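Adenosine deaminase (Burkholderia ambifaria, PDB 4GXW) binds a zinc ion and probably removes an amino group from a purine by hydrolysis, as members of the adenosine and AMP deaminase family do. Local coordinates at residues Gly40-Gln52 against Ile58-Gly70. Residues are numbered along the deposited sequence; the frame is centred on the assembly and turned at random.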
loop_
_atom_site.group_PDB
_atom_site.type_symbol
_atom_site.label_atom_id
_atom_site.label_comp_id
_atom_site.label_asym_id
_atom_site.label_seq_id
_atom_site.Cartn_x
_atom_site.Cartn_y
_atom_site.Cartn_z
ATOM N N GLY A 40 -6.076 -7.249 1.966
ATOM C CA GLY A 40 -6.291 -7.040 0.539
ATOM C C GLY A 40 -5.303 -7.791 -0.346
ATOM O O GLY A 40 -5.246 -7.572 -1.567
ATOM N N ALA A 41 -4.516 -8.667 0.276
ATOM C CA ALA A 41 -3.489 -9.446 -0.411
ATOM C C ALA A 41 -3.700 -10.946 -0.228
ATOM O O ALA A 41 -2.783 -11.727 -0.443
ATOM C CB ALA A 41 -2.099 -9.051 0.074
ATOM N N VAL A 42 -4.898 -11.351 0.182
ATOM C CA VAL A 42 -5.186 -12.772 0.325
ATOM C C VAL A 42 -5.409 -13.410 -1.045
ATOM O O VAL A 42 -6.218 -12.921 -1.839
ATOM C CB VAL A 42 -6.416 -12.994 1.238
ATOM C CG1 VAL A 42 -6.725 -14.470 1.368
ATOM C CG2 VAL A 42 -6.169 -12.371 2.613
ATOM N N ARG A 43 -4.693 -14.497 -1.323
ATOM C CA ARG A 43 -4.854 -15.196 -2.597
ATOM C C ARG A 43 -6.252 -15.801 -2.687
ATOM O O ARG A 43 -6.780 -16.297 -1.688
ATOM C CB ARG A 43 -3.813 -16.305 -2.735
ATOM C CG ARG A 43 -2.369 -15.827 -2.734
ATOM C CD ARG A 43 -1.427 -17.016 -2.759
ATOM N NE ARG A 43 -0.041 -16.629 -2.520
ATOM C CZ ARG A 43 0.914 -17.473 -2.162
ATOM N NH1 ARG A 43 0.651 -18.769 -2.015
ATOM N NH2 ARG A 43 2.138 -17.024 -1.945
ATOM N N HIS A 44 -6.837 -15.770 -3.881
ATOM C CA HIS A 44 -8.176 -16.317 -4.080
ATOM C C HIS A 44 -8.319 -17.722 -3.499
ATOM O O HIS A 44 -9.282 -18.013 -2.791
ATOM C CB HIS A 44 -8.533 -16.322 -5.567
ATOM C CG HIS A 44 -9.842 -16.982 -5.871
ATOM N ND1 HIS A 44 -9.961 -18.343 -6.062
ATOM C CD2 HIS A 44 -11.088 -16.474 -6.009
ATOM C CE1 HIS A 44 -11.224 -18.641 -6.311
ATOM N NE2 HIS A 44 -11.930 -17.525 -6.281
ATOM N N ASP A 45 -7.349 -18.589 -3.769
ATOM C CA ASP A 45 -7.464 -19.970 -3.310
ATOM C C ASP A 45 -7.265 -20.129 -1.793
ATOM O O ASP A 45 -7.778 -21.070 -1.181
ATOM C CB ASP A 45 -6.531 -20.883 -4.107
ATOM C CG ASP A 45 -6.927 -20.985 -5.572
ATOM O OD1 ASP A 45 -8.006 -20.476 -5.952
ATOM O OD2 ASP A 45 -6.159 -21.585 -6.351
ATOM N N THR A 46 -6.534 -19.206 -1.187
ATOM C CA THR A 46 -6.427 -19.203 0.267
ATOM C C THR A 46 -7.730 -18.709 0.899
ATOM O O THR A 46 -8.157 -19.221 1.935
ATOM C CB THR A 46 -5.217 -18.380 0.738
ATOM O OG1 THR A 46 -4.033 -19.004 0.231
ATOM C CG2 THR A 46 -5.148 -18.327 2.255
ATOM N N PHE A 47 -8.363 -17.731 0.250
ATOM C CA PHE A 47 -9.682 -17.246 0.656
ATOM C C PHE A 47 -10.674 -18.417 0.650
ATOM O O PHE A 47 -11.448 -18.595 1.597
ATOM C CB PHE A 47 -10.134 -16.124 -0.291
ATOM C CG PHE A 47 -11.240 -15.252 0.258
ATOM C CD1 PHE A 47 -12.554 -15.695 0.278
ATOM C CD2 PHE A 47 -10.967 -13.967 0.712
ATOM C CE1 PHE A 47 -13.572 -14.884 0.772
ATOM C CE2 PHE A 47 -11.980 -13.154 1.205
ATOM C CZ PHE A 47 -13.280 -13.612 1.233
ATOM N N VAL A 48 -10.636 -19.218 -0.414
ATOM C CA VAL A 48 -11.459 -20.423 -0.518
ATOM C C VAL A 48 -11.207 -21.397 0.634
ATOM O O VAL A 48 -12.153 -21.874 1.266
ATOM C CB VAL A 48 -11.230 -21.118 -1.875
ATOM C CG1 VAL A 48 -11.841 -22.515 -1.889
ATOM C CG2 VAL A 48 -11.804 -20.264 -2.990
ATOM N N ALA A 49 -9.937 -21.673 0.918
ATOM C CA ALA A 49 -9.571 -22.612 1.977
ATOM C C ALA A 49 -10.066 -22.135 3.332
ATOM O O ALA A 49 -10.600 -22.921 4.121
ATOM C CB ALA A 49 -8.066 -22.815 2.010
ATOM N N LEU A 50 -9.881 -20.846 3.603
ATOM C CA LEU A 50 -10.346 -20.261 4.853
ATOM C C LEU A 50 -11.869 -20.340 4.988
ATOM O O LEU A 50 -12.396 -20.668 6.052
ATOM C CB LEU A 50 -9.881 -18.808 4.962
ATOM C CG LEU A 50 -8.377 -18.606 5.154
ATOM C CD1 LEU A 50 -8.032 -17.127 5.059
ATOM C CD2 LEU A 50 -7.961 -19.161 6.504
ATOM N N ALA A 51 -12.576 -20.051 3.902
ATOM C CA ALA A 51 -14.037 -20.090 3.904
ATOM C C ALA A 51 -14.569 -21.499 4.158
ATOM O O ALA A 51 -15.505 -21.699 4.941
ATOM C CB ALA A 51 -14.577 -19.549 2.595
ATOM N N GLN A 52 -13.974 -22.475 3.483
ATOM C CA GLN A 52 -14.421 -23.857 3.594
ATOM C C GLN A 52 -14.182 -24.403 4.996
ATOM O O GLN A 52 -15.013 -25.136 5.532
ATOM C CB GLN A 52 -13.729 -24.731 2.545
ATOM C CG GLN A 52 -14.130 -24.388 1.115
ATOM C CD GLN A 52 -13.275 -25.087 0.076
ATOM O OE1 GLN A 52 -12.157 -25.516 0.358
ATOM N NE2 GLN A 52 -13.802 -25.201 -1.139
ATOM N N ILE A 58 -20.491 -17.938 2.884
ATOM C CA ILE A 58 -20.021 -17.394 1.619
ATOM C C ILE A 58 -19.711 -18.580 0.703
ATOM O O ILE A 58 -18.775 -19.339 0.966
ATOM C CB ILE A 58 -18.722 -16.570 1.813
ATOM C CG1 ILE A 58 -18.867 -15.558 2.954
ATOM C CG2 ILE A 58 -18.333 -15.862 0.527
ATOM C CD1 ILE A 58 -17.546 -15.046 3.490
ATOM N N GLU A 59 -20.496 -18.754 -0.357
ATOM C CA GLU A 59 -20.271 -19.868 -1.278
ATOM C C GLU A 59 -19.255 -19.501 -2.353
ATOM O O GLU A 59 -18.877 -18.331 -2.482
ATOM C CB GLU A 59 -21.584 -20.343 -1.915
ATOM C CG GLU A 59 -22.177 -19.414 -2.976
ATOM C CD GLU A 59 -22.858 -18.189 -2.392
ATOM O OE1 GLU A 59 -22.819 -18.008 -1.156
ATOM O OE2 GLU A 59 -23.436 -17.400 -3.171
ATOM N N ARG A 60 -18.822 -20.505 -3.116
ATOM C CA ARG A 60 -17.828 -20.314 -4.174
ATOM C C ARG A 60 -18.123 -19.114 -5.069
ATOM O O ARG A 60 -17.202 -18.437 -5.508
ATOM C CB ARG A 60 -17.678 -21.572 -5.041
ATOM C CG ARG A 60 -16.328 -22.288 -4.899
ATOM C CD ARG A 60 -15.168 -21.305 -4.718
ATOM N NE ARG A 60 -14.429 -21.036 -5.950
ATOM C CZ ARG A 60 -13.340 -21.701 -6.325
ATOM N NH1 ARG A 60 -12.721 -21.388 -7.457
ATOM N NH2 ARG A 60 -12.870 -22.685 -5.571
ATOM N N ALA A 61 -19.402 -18.843 -5.320
ATOM C CA ALA A 61 -19.794 -17.726 -6.179
ATOM C C ALA A 61 -19.880 -16.373 -5.458
ATOM O O ALA A 61 -19.756 -15.321 -6.086
ATOM C CB ALA A 61 -21.104 -18.035 -6.898
ATOM N N GLU A 62 -20.107 -16.397 -4.147
ATOM C CA GLU A 62 -20.109 -15.165 -3.363
ATOM C C GLU A 62 -18.665 -14.707 -3.192
ATOM O O GLU A 62 -18.388 -13.515 -3.061
ATOM C CB GLU A 62 -20.770 -15.382 -2.000
ATOM C CG GLU A 62 -22.097 -14.668 -1.804
ATOM C CD GLU A 62 -22.811 -15.113 -0.542
ATOM O OE1 GLU A 62 -22.137 -15.310 0.487
ATOM O OE2 GLU A 62 -24.049 -15.290 -0.581
ATOM N N ILE A 63 -17.745 -15.668 -3.216
ATOM C CA ILE A 63 -16.315 -15.382 -3.156
ATOM C C ILE A 63 -15.851 -14.680 -4.431
ATOM O O ILE A 63 -14.838 -13.978 -4.440
ATOM C CB ILE A 63 -15.504 -16.687 -2.933
ATOM C CG1 ILE A 63 -15.767 -17.234 -1.527
ATOM C CG2 ILE A 63 -14.002 -16.464 -3.121
ATOM C CD1 ILE A 63 -15.202 -18.619 -1.291
ATOM N N ASP A 64 -16.602 -14.851 -5.514
ATOM C CA ASP A 64 -16.142 -14.350 -6.805
ATOM C C ASP A 64 -16.671 -12.966 -7.181
ATOM O O ASP A 64 -16.088 -12.293 -8.027
ATOM C CB ASP A 64 -16.377 -15.389 -7.897
ATOM C CG ASP A 64 -15.633 -16.680 -7.620
ATOM O OD1 ASP A 64 -15.213 -16.870 -6.459
ATOM O OD2 ASP A 64 -15.463 -17.498 -8.545
ATOM N N ALA A 65 -17.754 -12.534 -6.546
ATOM C CA ALA A 65 -18.130 -11.128 -6.613
ATOM C C ALA A 65 -17.133 -10.354 -5.754
ATOM O O ALA A 65 -16.824 -9.193 -6.033
ATOM C CB ALA A 65 -19.547 -10.919 -6.118
ATOM N N PHE A 66 -16.636 -11.018 -4.710
ATOM C CA PHE A 66 -15.585 -10.470 -3.855
ATOM C C PHE A 66 -14.311 -10.195 -4.657
ATOM O O PHE A 66 -13.662 -9.165 -4.471
ATOM C CB PHE A 66 -15.266 -11.434 -2.702
ATOM C CG PHE A 66 -16.190 -11.311 -1.517
ATOM C CD1 PHE A 66 -16.962 -10.173 -1.333
ATOM C CD2 PHE A 66 -16.275 -12.333 -0.579
ATOM C CE1 PHE A 66 -17.806 -10.060 -0.237
ATOM C CE2 PHE A 66 -17.117 -12.225 0.517
ATOM C CZ PHE A 66 -17.884 -11.088 0.686
ATOM N N TYR A 67 -13.963 -11.118 -5.552
ATOM C CA TYR A 67 -12.727 -11.020 -6.334
ATOM C C TYR A 67 -12.907 -10.454 -7.742
ATOM O O TYR A 67 -11.935 -10.300 -8.482
ATOM C CB TYR A 67 -12.009 -12.377 -6.395
ATOM C CG TYR A 67 -11.138 -12.643 -5.181
ATOM C CD1 TYR A 67 -11.691 -13.113 -3.999
ATOM C CD2 TYR A 67 -9.768 -12.405 -5.215
ATOM C CE1 TYR A 67 -10.907 -13.352 -2.886
ATOM C CE2 TYR A 67 -8.968 -12.641 -4.104
ATOM C CZ TYR A 67 -9.547 -13.109 -2.939
ATOM O OH TYR A 67 -8.781 -13.345 -1.821
ATOM N N ALA A 68 -14.147 -10.143 -8.109
ATOM C CA ALA A 68 -14.414 -9.503 -9.394
ATOM C C ALA A 68 -14.001 -8.035 -9.352
ATOM O O ALA A 68 -14.385 -7.298 -8.442
ATOM C CB ALA A 68 -15.884 -9.630 -9.759
ATOM N N ARG A 69 -13.216 -7.623 -10.343
ATOM C CA ARG A 69 -12.716 -6.257 -10.420
ATOM C C ARG A 69 -13.191 -5.604 -11.718
ATOM O O ARG A 69 -12.583 -5.788 -12.777
ATOM C CB ARG A 69 -11.189 -6.257 -10.335
ATOM C CG ARG A 69 -10.550 -4.882 -10.327
ATOM C CD ARG A 69 -10.936 -4.097 -9.091
ATOM N NE ARG A 69 -10.142 -2.879 -8.977
ATOM C CZ ARG A 69 -10.242 -2.008 -7.978
ATOM N NH1 ARG A 69 -11.108 -2.218 -6.995
ATOM N NH2 ARG A 69 -9.468 -0.928 -7.958
ATOM N N GLY A 70 -14.280 -4.843 -11.622
ATOM C CA GLY A 70 -14.954 -4.297 -12.789
ATOM C C GLY A 70 -14.500 -2.912 -13.214
ATOM O O GLY A 70 -13.533 -2.376 -12.674
#
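Helix 44-52, which carries His44, Phe47, Val48 and Ala51, runs roughly antiparallel to helix 62-67, which carries Ile63, Phe66 and Tyr67; their axes make an angle of 145° and come within 11.0 Å. Both follow the first strand, 31-33, of the TIM-barrel domain. The side chain of Val42 is about 9 Å from that of the zinc ligand His37.

Tyr67 reaches past the start of the first helix. Its OH donates a hydrogen bond to Val42 O, 2.6 Å away, from above the carbonyl plane. Thr304 OG1 also bonds to Val42 O. His44, Phe47, Phe66 and Tyr67 form an aromatic cluster. The edge of the His44 ring points at one face of the Tyr67 ring; His44 CD2 lies 3.9 Å from Tyr67 CG, with the planes at 78°. His44 CA makes a CH-pi contact with the same ring. Tyr67 in turn directs its own edge, through CE1, at a face of Phe47 in an offset edge-to-face pair. Phe47 CZ meets Phe66 CD2 at 3.7 Å, and Leu83 and Leu87 of helix 77-87 also pack on Phe47.

Ile63 is a knob in a hole made by His44, Phe47, Val48 and Ala51. With chi1 at -69°, its CG2 is anti to the backbone N and touches Phe47 CD1, while the CG1 branch brings Ile63 CD1 within 4.0 Å of Ala51 CB.

His44 ND1 gives a nearly straight, in-plane hydrogen bond to Asp45 OD1 at 2.9 Å; His44 NE2 adds a weak one to Asp64 OD1 at 3.4 Å. Arg60 folds back, bent at chi2 and chi3. One guanidinium face meets Val48 CG2 and the His44 ring edge at CE1, the two planes steeply inclined.

The contact thus joins an apolar, aromatic side to a polar edge. Two carboxylates beside His44 would probably favour a protonated imidazole, whereas nearby Arg60 may oppose it.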